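Local coordinates for cysteine desulfurase (Fervidobacterium islandicum, PDB 6A6E) that catalyses the pyridoxal-phosphate-dependent removal of sulfur from cysteine as the SufS desulfurase of a thermophilic bacterium, at the interface of chains A and B. Numbering follows the deposited sequence. Chains: chain A/B, Cysteine desulfurase.

Contact 1: the interface of chains A and B. Residues chain A 42-45, 235, 241; chain B 57, 61, 63.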
ATOM      1  N   SER A  42      -1.018  10.356  13.153  1.00 17.34           N
ATOM      2  CA  SER A  42      -1.970  10.268  12.069  1.00 17.86           C
ATOM      3  C   SER A  42      -3.126  11.215  12.318  1.00 17.61           C
ATOM      4  O   SER A  42      -3.266  11.753  13.428  1.00 19.67           O
ATOM      5  CB  SER A  42      -2.491   8.844  11.851  1.00 18.50           C
ATOM      6  OG  SER A  42      -2.991   8.695  10.509  1.00 17.67           O
ATOM      7  N   THR A  43      -3.913  11.493  11.285  1.00 17.26           N
ATOM      8  CA  THR A  43      -5.034  12.441  11.442  1.00 17.22           C
ATOM      9  C   THR A  43      -6.388  11.802  11.339  1.00 17.99           C
ATOM     10  O   THR A  43      -6.572  10.687  10.787  1.00 19.19           O
ATOM     11  CB  THR A  43      -4.931  13.581  10.425  1.00 18.10           C
ATOM     12  OG1 THR A  43      -4.822  13.016   9.113  1.00 16.20           O
ATOM     13  CG2 THR A  43      -3.702  14.475  10.688  1.00 17.76           C
ATOM     14  N   LEU A  44      -7.372  12.540  11.810  1.00 16.56           N
ATOM     15  CA  LEU A  44      -8.763  12.071  11.839  1.00 17.27           C
ATOM     16  C   LEU A  44      -9.360  12.286  10.451  1.00 18.12           C
ATOM     17  O   LEU A  44      -8.847  13.102   9.664  1.00 20.76           O
ATOM     18  CB  LEU A  44      -9.558  12.871  12.873  1.00 17.98           C
ATOM     19  CG  LEU A  44      -9.125  12.854  14.325  1.00 17.79           C
ATOM     20  CD1 LEU A  44     -10.075  13.743  15.107  1.00 20.50           C
ATOM     21  CD2 LEU A  44      -9.039  11.467  14.948  1.00 17.69           C
ATOM     22  N   LYS A  45     -10.422  11.547  10.144  1.00 18.64           N
ATOM     23  CA  LYS A  45     -11.002  11.522   8.799  1.00 17.34           C
ATOM     24  C   LYS A  45     -12.297  12.305   8.680  1.00 17.99           C
ATOM     25  O   LYS A  45     -13.144  12.341   9.578  1.00 17.95           O
ATOM     26  CB  LYS A  45     -11.253  10.080   8.337  1.00 16.65           C
ATOM     27  CG  LYS A  45     -10.080   9.112   8.541  1.00 17.23           C
ATOM     28  CD  LYS A  45      -8.735   9.676   8.074  1.00 16.46           C
ATOM     29  CE  LYS A  45      -7.586   8.718   8.318  1.00 15.81           C
ATOM     30  NZ  LYS A  45      -6.316   9.490   8.205  1.00 17.97           N
ATOM     31  N   HIS A 235      -2.148   9.567   5.068  1.00 15.82           N
ATOM     32  CA  HIS A 235      -2.903   9.414   6.347  1.00 16.32           C
ATOM     33  C   HIS A 235      -2.655  10.580   7.311  1.00 16.42           C
ATOM     34  O   HIS A 235      -3.467  10.764   8.231  1.00 15.32           O
ATOM     35  CB  HIS A 235      -2.678   8.078   7.089  1.00 14.72           C
ATOM     36  CG  HIS A 235      -1.275   7.894   7.598  1.00 14.23           C
ATOM     37  ND1 HIS A 235      -0.917   8.160   8.907  1.00 13.45           N
ATOM     38  CD2 HIS A 235      -0.154   7.434   6.975  1.00 12.39           C
ATOM     39  CE1 HIS A 235       0.383   7.926   9.048  1.00 13.20           C
ATOM     40  NE2 HIS A 235       0.865   7.498   7.881  1.00 13.53           N
ATOM     41  N   THR A 241      -5.491   5.509   4.635  1.00 15.26           N
ATOM     42  CA  THR A 241      -4.268   4.792   4.875  1.00 15.29           C
ATOM     43  C   THR A 241      -3.858   4.063   3.613  1.00 14.96           C
ATOM     44  O   THR A 241      -4.634   3.906   2.680  1.00 14.67           O
ATOM     45  CB  THR A 241      -4.369   3.793   6.076  1.00 15.14           C
ATOM     46  OG1 THR A 241      -5.521   2.957   5.942  1.00 14.63           O
ATOM     47  CG2 THR A 241      -4.538   4.544   7.413  1.00 14.74           C
TER
ATOM     48  N   TYR B  57     -12.818   4.109  10.142  1.00 16.80           N
ATOM     49  CA  TYR B  57     -12.092   5.325   9.774  1.00 17.41           C
ATOM     50  C   TYR B  57     -12.583   6.531  10.589  1.00 16.42           C
ATOM     51  O   TYR B  57     -11.823   7.404  10.876  1.00 15.66           O
ATOM     52  CB  TYR B  57     -12.340   5.698   8.299  1.00 18.05           C
ATOM     53  CG  TYR B  57     -11.274   5.299   7.276  1.00 18.50           C
ATOM     54  CD1 TYR B  57      -9.922   5.569   7.479  1.00 19.27           C
ATOM     55  CD2 TYR B  57     -11.641   4.675   6.090  1.00 19.58           C
ATOM     56  CE1 TYR B  57      -8.964   5.214   6.516  1.00 19.07           C
ATOM     57  CE2 TYR B  57     -10.692   4.369   5.086  1.00 19.09           C
ATOM     58  CZ  TYR B  57      -9.342   4.648   5.342  1.00 18.71           C
ATOM     59  OH  TYR B  57      -8.415   4.324   4.422  1.00 20.28           O
ATOM     60  N   TYR B  61     -10.162   5.290  14.763  1.00 18.30           N
ATOM     61  CA  TYR B  61      -8.942   5.453  13.992  1.00 19.74           C
ATOM     62  C   TYR B  61      -7.820   6.201  14.717  1.00 18.47           C
ATOM     63  O   TYR B  61      -8.091   7.170  15.357  1.00 18.29           O
ATOM     64  CB  TYR B  61      -9.263   6.170  12.670  1.00 18.00           C
ATOM     65  CG  TYR B  61      -8.014   6.349  11.863  1.00 19.73           C
ATOM     66  CD1 TYR B  61      -7.552   5.337  11.054  1.00 20.84           C
ATOM     67  CD2 TYR B  61      -7.288   7.499  11.935  1.00 18.22           C
ATOM     68  CE1 TYR B  61      -6.391   5.484  10.364  1.00 21.75           C
ATOM     69  CE2 TYR B  61      -6.116   7.642  11.267  1.00 20.30           C
ATOM     70  CZ  TYR B  61      -5.679   6.648  10.466  1.00 20.84           C
ATOM     71  OH  TYR B  61      -4.526   6.800   9.779  1.00 21.38           O
ATOM     72  N   ASN B  63      -3.002   5.900  14.711  1.00 16.13           N
ATOM     73  CA  ASN B  63      -1.841   5.056  14.402  1.00 16.04           C
ATOM     74  C   ASN B  63      -1.643   4.010  15.552  1.00 16.99           C
ATOM     75  O   ASN B  63      -2.161   4.207  16.662  1.00 17.83           O
ATOM     76  CB  ASN B  63      -0.586   5.900  14.121  1.00 15.73           C
ATOM     77  CG  ASN B  63       0.313   5.249  13.062  1.00 15.94           C
ATOM     78  OD1 ASN B  63       0.276   4.018  12.917  1.00 14.86           O
ATOM     79  ND2 ASN B  63       1.052   6.058  12.273  1.00 12.88           N
TER
HETATM   80  O   HOH W   1     -11.305   9.716  12.377  1.00 14.93           O

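Contact 2: the interface of chains A and B. Residues chain A 62-63, 69, 72; chain B 36, 38, 369-371.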
ATOM      1  N   SER A  62     -13.401  -0.829 -10.497  1.00 16.74           N
ATOM      2  CA  SER A  62     -12.862  -1.982 -11.160  1.00 17.05           C
ATOM      3  C   SER A  62     -11.376  -1.751 -11.270  1.00 15.35           C
ATOM      4  O   SER A  62     -10.914  -0.710 -10.930  1.00 15.18           O
ATOM      5  CB  SER A  62     -13.357  -2.116 -12.606  1.00 21.71           C
ATOM      6  OG  SER A  62     -14.614  -2.696 -12.662  1.00 28.36           O
ATOM      7  N   ASN A  63     -10.630  -2.718 -11.785  1.00 15.51           N
ATOM      8  CA  ASN A  63      -9.196  -2.518 -11.940  1.00 16.64           C
ATOM      9  C   ASN A  63      -8.986  -1.599 -13.131  1.00 17.70           C
ATOM     10  O   ASN A  63      -9.837  -1.500 -14.026  1.00 20.29           O
ATOM     11  CB  ASN A  63      -8.434  -3.830 -12.085  1.00 15.99           C
ATOM     12  CG  ASN A  63      -7.000  -3.711 -11.516  1.00 16.39           C
ATOM     13  OD1 ASN A  63      -6.415  -2.581 -11.486  1.00 14.20           O
ATOM     14  ND2 ASN A  63      -6.435  -4.836 -11.052  1.00 14.98           N
ATOM     15  N   HIS A  69     -14.357  -1.928 -20.553  1.00 20.10           N
ATOM     16  CA  HIS A  69     -15.676  -1.846 -20.035  1.00 17.62           C
ATOM     17  C   HIS A  69     -15.938  -0.578 -19.182  1.00 16.96           C
ATOM     18  O   HIS A  69     -14.999   0.146 -18.785  1.00 16.34           O
ATOM     19  CB  HIS A  69     -16.021  -3.160 -19.365  1.00 15.20           C
ATOM     20  CG  HIS A  69     -15.216  -3.482 -18.133  1.00 15.70           C
ATOM     21  ND1 HIS A  69     -15.532  -2.961 -16.899  1.00 14.73           N
ATOM     22  CD2 HIS A  69     -14.215  -4.384 -17.925  1.00 14.57           C
ATOM     23  CE1 HIS A  69     -14.753  -3.530 -15.973  1.00 16.51           C
ATOM     24  NE2 HIS A  69     -13.944  -4.404 -16.568  1.00 15.17           N
ATOM     25  N   ALA A  72     -14.373  -0.102 -15.596  1.00 17.10           N
ATOM     26  CA  ALA A  72     -12.942   0.064 -15.702  1.00 16.59           C
ATOM     27  C   ALA A  72     -12.581   1.427 -16.235  1.00 17.24           C
ATOM     28  O   ALA A  72     -11.576   1.981 -15.776  1.00 15.99           O
ATOM     29  CB  ALA A  72     -12.288  -1.012 -16.545  1.00 17.05           C
TER
ATOM     30  N   TYR B  36     -21.186  -8.494 -14.526  1.00 15.62           N
ATOM     31  CA  TYR B  36     -19.780  -8.271 -14.146  1.00 14.44           C
ATOM     32  C   TYR B  36     -18.991  -9.591 -14.213  1.00 14.18           C
ATOM     33  O   TYR B  36     -19.049 -10.417 -13.311  1.00 14.04           O
ATOM     34  CB  TYR B  36     -19.633  -7.562 -12.785  1.00 14.03           C
ATOM     35  CG  TYR B  36     -18.201  -7.112 -12.542  1.00 15.28           C
ATOM     36  CD1 TYR B  36     -17.694  -5.926 -13.126  1.00 17.30           C
ATOM     37  CD2 TYR B  36     -17.328  -7.898 -11.800  1.00 16.12           C
ATOM     38  CE1 TYR B  36     -16.355  -5.526 -12.949  1.00 18.13           C
ATOM     39  CE2 TYR B  36     -16.007  -7.510 -11.577  1.00 15.99           C
ATOM     40  CZ  TYR B  36     -15.507  -6.370 -12.169  1.00 17.15           C
ATOM     41  OH  TYR B  36     -14.227  -6.077 -11.921  1.00 19.59           O
ATOM     42  N   ASP B  38     -15.403  -9.692 -14.969  1.00 14.80           N
ATOM     43  CA  ASP B  38     -14.006  -9.331 -14.968  1.00 16.31           C
ATOM     44  C   ASP B  38     -13.432  -9.415 -13.507  1.00 15.84           C
ATOM     45  O   ASP B  38     -12.562  -8.593 -13.080  1.00 14.41           O
ATOM     46  CB  ASP B  38     -13.811  -7.921 -15.463  1.00 15.50           C
ATOM     47  CG  ASP B  38     -12.399  -7.655 -15.840  1.00 18.60           C
ATOM     48  OD1 ASP B  38     -11.644  -8.652 -16.124  1.00 21.85           O
ATOM     49  OD2 ASP B  38     -12.059  -6.423 -15.910  1.00 21.29           O
ATOM     50  N   ALA B 369     -19.175  -6.948 -18.597  1.00 15.07           N
ATOM     51  CA  ALA B 369     -17.793  -6.580 -18.342  1.00 15.03           C
ATOM     52  C   ALA B 369     -16.812  -7.762 -18.568  1.00 15.20           C
ATOM     53  O   ALA B 369     -16.846  -8.730 -17.831  1.00 15.47           O
ATOM     54  CB  ALA B 369     -17.687  -6.046 -16.932  1.00 14.87           C
ATOM     55  N   THR B 370     -15.954  -7.652 -19.589  1.00 15.05           N
ATOM     56  CA  THR B 370     -14.870  -8.553 -19.828  1.00 15.72           C
ATOM     57  C   THR B 370     -13.623  -7.746 -20.016  1.00 16.76           C
ATOM     58  O   THR B 370     -13.693  -6.542 -20.211  1.00 15.04           O
ATOM     59  CB  THR B 370     -15.070  -9.399 -21.091  1.00 15.79           C
ATOM     60  OG1 THR B 370     -15.249  -8.545 -22.217  1.00 17.32           O
ATOM     61  CG2 THR B 370     -16.299 -10.272 -20.932  1.00 16.27           C
ATOM     62  N   ARG B 371     -12.481  -8.426 -19.997  1.00 17.01           N
ATOM     63  CA  ARG B 371     -11.198  -7.764 -20.249  1.00 21.02           C
ATOM     64  C   ARG B 371     -10.555  -8.339 -21.497  1.00 19.60           C
ATOM     65  O   ARG B 371     -10.677  -9.495 -21.752  1.00 18.23           O
ATOM     66  CB  ARG B 371     -10.288  -8.018 -19.057  1.00 23.89           C
ATOM     67  CG  ARG B 371      -9.005  -7.221 -18.962  1.00 29.11           C
ATOM     68  CD  ARG B 371      -9.254  -5.778 -18.638  1.00 33.00           C
ATOM     69  NE  ARG B 371      -9.819  -5.474 -17.324  1.00 35.73           N
ATOM     70  CZ  ARG B 371      -9.665  -4.289 -16.710  1.00 34.96           C
ATOM     71  NH1 ARG B 371      -8.931  -3.307 -17.254  1.00 37.61           N
ATOM     72  NH2 ARG B 371     -10.264  -4.075 -15.554  1.00 33.14           N
TER

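Contact 3: the interface of chains A and B. Residues chain A 261-263, 285-286; chain B 104, 108, 135, 139.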
ATOM      1  N   TYR A 261       8.891  -4.368  -9.651  1.00 16.03           N
ATOM      2  CA  TYR A 261       8.537  -4.862 -10.965  1.00 15.51           C
ATOM      3  C   TYR A 261       7.302  -5.695 -10.972  1.00 14.39           C
ATOM      4  O   TYR A 261       6.985  -6.318  -9.984  1.00 14.57           O
ATOM      5  CB  TYR A 261       9.677  -5.756 -11.437  1.00 16.14           C
ATOM      6  CG  TYR A 261      11.049  -5.140 -11.345  1.00 16.01           C
ATOM      7  CD1 TYR A 261      11.513  -4.291 -12.326  1.00 15.53           C
ATOM      8  CD2 TYR A 261      11.908  -5.471 -10.281  1.00 16.45           C
ATOM      9  CE1 TYR A 261      12.802  -3.742 -12.241  1.00 17.25           C
ATOM     10  CE2 TYR A 261      13.183  -4.930 -10.189  1.00 16.14           C
ATOM     11  CZ  TYR A 261      13.639  -4.112 -11.171  1.00 16.34           C
ATOM     12  OH  TYR A 261      14.932  -3.584 -11.023  1.00 17.27           O
ATOM     13  N   GLY A 262       6.610  -5.701 -12.106  1.00 15.69           N
ATOM     14  CA  GLY A 262       5.392  -6.452 -12.274  1.00 16.37           C
ATOM     15  C   GLY A 262       4.587  -5.872 -13.416  1.00 18.66           C
ATOM     16  O   GLY A 262       5.122  -5.282 -14.365  1.00 19.54           O
ATOM     17  N   GLY A 263       3.283  -6.002 -13.310  1.00 18.11           N
ATOM     18  CA  GLY A 263       2.409  -5.538 -14.315  1.00 17.82           C
ATOM     19  C   GLY A 263       2.290  -4.057 -14.340  1.00 17.49           C
ATOM     20  O   GLY A 263       2.744  -3.371 -13.383  1.00 15.47           O
ATOM     21  N   ALA A 285       4.067  -0.671 -10.005  1.00 13.67           N
ATOM     22  CA  ALA A 285       4.041  -2.087 -10.252  1.00 15.31           C
ATOM     23  C   ALA A 285       2.812  -2.737  -9.655  1.00 14.74           C
ATOM     24  O   ALA A 285       2.576  -2.630  -8.462  1.00 16.77           O
ATOM     25  CB  ALA A 285       5.324  -2.734  -9.730  1.00 16.54           C
ATOM     26  N   GLY A 286       2.025  -3.379 -10.506  1.00 14.24           N
ATOM     27  CA  GLY A 286       0.799  -4.065 -10.103  1.00 15.82           C
ATOM     28  C   GLY A 286      -0.330  -3.101  -9.700  1.00 14.49           C
ATOM     29  O   GLY A 286      -0.286  -1.904  -9.894  1.00 15.60           O
TER
ATOM     30  N   THR B 104       1.937  -8.221  -5.829  1.00 12.73           N
ATOM     31  CA  THR B 104       3.114  -7.783  -6.566  1.00 13.49           C
ATOM     32  C   THR B 104       4.242  -7.374  -5.580  1.00 14.61           C
ATOM     33  O   THR B 104       5.399  -7.822  -5.730  1.00 13.55           O
ATOM     34  CB  THR B 104       2.813  -6.656  -7.543  1.00 13.38           C
ATOM     35  OG1 THR B 104       1.831  -7.093  -8.496  1.00 13.36           O
ATOM     36  CG2 THR B 104       4.025  -6.166  -8.287  1.00 14.31           C
ATOM     37  N   ASN B 108       8.115  -9.189  -5.023  1.00 14.60           N
ATOM     38  CA  ASN B 108       9.299  -8.321  -5.042  1.00 15.50           C
ATOM     39  C   ASN B 108       9.996  -8.415  -3.710  1.00 15.89           C
ATOM     40  O   ASN B 108      11.192  -8.513  -3.641  1.00 15.49           O
ATOM     41  CB  ASN B 108       8.952  -6.846  -5.359  1.00 14.80           C
ATOM     42  CG  ASN B 108       8.758  -6.602  -6.821  1.00 15.29           C
ATOM     43  OD1 ASN B 108       9.730  -6.289  -7.527  1.00 17.26           O
ATOM     44  ND2 ASN B 108       7.515  -6.737  -7.306  1.00 14.48           N
ATOM     45  N   ALA B 135       3.787 -10.270 -12.410  1.00 14.20           N
ATOM     46  CA  ALA B 135       4.167 -10.141 -11.006  1.00 13.86           C
ATOM     47  C   ALA B 135       5.113 -11.238 -10.492  1.00 13.82           C
ATOM     48  O   ALA B 135       5.944 -10.983  -9.602  1.00 13.93           O
ATOM     49  CB  ALA B 135       2.946 -10.098 -10.128  1.00 13.09           C
ATOM     50  N   PRO B 139       9.906  -9.660 -11.811  1.00 19.06           N
ATOM     51  CA  PRO B 139      10.916  -9.430 -10.786  1.00 18.06           C
ATOM     52  C   PRO B 139      12.134 -10.446 -10.853  1.00 19.77           C
ATOM     53  O   PRO B 139      13.274 -10.064 -10.611  1.00 20.57           O
ATOM     54  CB  PRO B 139      10.157  -9.605  -9.483  1.00 19.43           C
ATOM     55  CG  PRO B 139       8.722  -9.441  -9.802  1.00 21.18           C
ATOM     56  CD  PRO B 139       8.535  -9.801 -11.249  1.00 20.78           C
TER
HETATM   57  O   HOH W   2       1.710  -7.069 -11.195  1.00 16.09           O

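Contact 1: the interface of chains A and B
B:Tyr61 sends its ring away from its own backbone nitrogen (chi1 180°) and across the interface, where A:Ser42, turned the same way about its first bond (chi1 -158°), meets the phenol with its hydroxyl. In this class-V aminotransferase fold the meeting point lies beside A:His235, a residue of the pyridoxal-phosphate pocket and neighbour of A:Lys236, the lysine that in this family carries the cofactor as a Schiff base. A:Ser42 OG and the phenol OH of B:Tyr61 are 2.5 Å apart, a short hydrogen bond at the edge of the tyrosine ring. The same serine oxygen bonds to A:His235 ND1 at 2.7 Å and gives a further bond to the carbonyl oxygen of A:His235, which A:Thr43 OG1 reaches from the opposite face. A:Lys45 lays its CE over one face of the B:Tyr61 ring, 3.7 Å from the centroid, while its side-chain nitrogen NZ hydrogen-bonds back to A:Thr43 O at 2.9 Å. The methyl CG2 of A:Thr241 packs on B:Tyr61 CE1 at 3.6 Å. Next to it the backbone N-H of A:Thr241 donates to the phenol OH of B:Tyr57 over 3.2 Å, and a water joins A:Lys45 N to the carbonyl oxygen of B:Tyr57, on helix 47-59.

Contact 2: the interface of chains A and B
The imidazole of A:His69 stands almost perpendicular to the carboxylate of B:Asp38, their planes 88° apart, in a polar dimer contact joining the loop residues A:Asn63 and A:His69 to the B:369-371 segment. A:His69 NE2 donates over 2.8 Å to B:Asp38 OD2, in the ring plane but on the anti side of the carboxylate and somewhat out of its plane. B:Ala369 CB lies over one imidazole face, 3.7 Å from the ring centroid of A:His69, and A:Ala72 CB meets the opposite face nearer the rim. These methyls, one from each chain, help fix the ring's rotation. B:Arg371 folds back through chi2 (71°) to grip the same oxygen side-on: NE forms a 2.8 Å salt bridge to B:Asp38 OD2 on its syn lone pair, and NH2 bonds close to the line of the C-O bond. OD2 thus accepts from three donors, A:His69 NE2 and B:Arg371 NE and NH2. The nearby positive charge probably keeps the carboxylate ionised. A methionine in place of B:Arg371 would probably leave B:Asp38 without this countercharge and A:Asn63 O without this donor. The crossing bond from B:Arg371 NH2 to A:Asn63 O, in the guanidinium plane, is 3.0 Å long and nearly straight, 175° at the hydrogen, although the donor sits above the carbonyl plane.

Contact 3: the interface of chains A and B
This is a side-chain-to-main-chain patch of the dimer interface, in which the carboxamide of B:Asn108 pairs with the main chain of A:Tyr261 and so fastens a loop of one subunit beside the other's cofactor pocket. The amide uses both of its ends: A:Tyr261 N donates to B:Asn108 OD1 at 3.0 Å, and B:Asn108 ND2 donates to A:Tyr261 O at 2.8 Å. The second bond is practically straight, 179° at the hydrogen, and lies in both the carbonyl plane and the amide plane. The other N-H of ND2 goes to B:Thr104 O, 2.9 Å from B:Asn108 ND2, one helical turn back; this fixes the rotation of the amide and the identity of its two ends. With chi1 -60°, B:Thr104 sets its methyl CG2 against A:Ala285 CB at 3.9 Å and leaves the hydroxyl OG1 to a water that is also bound by A:Gly263 N. The pyrrolidine CG of B:Pro139 packs near A:Tyr261 O, while A:Gly262 and B:Ala135 approach through their alpha carbons. B:Thr104 and B:Asn108 lie in the first turns of helix 103-116, B:Ala135 in the 3-10 helix 134-136 and B:Pro139 in helix 138-147; the chain A side is loop, at 261-263 and again just beyond the 3-10 helix 281-283.

The alpha-carbon centres of contact 1 and contact 2 are about 31 Å apart, contact 1 and contact 3 about 28 Å, and contact 2 and contact 3 about 21 Å. Asn63 links contact 1 and contact 2, coming from chain B in the first and from chain A in the second, so by two-fold symmetry the segment just after helix 47-59 serves both. Contact 1 includes His235 and contact 3 Thr104 and Ala135, all residues of the cofactor pocket. Dimer assembly and the shaping of the active sites are therefore probably coupled, and the separated patches would probably help to hold the subunits in one relative orientation.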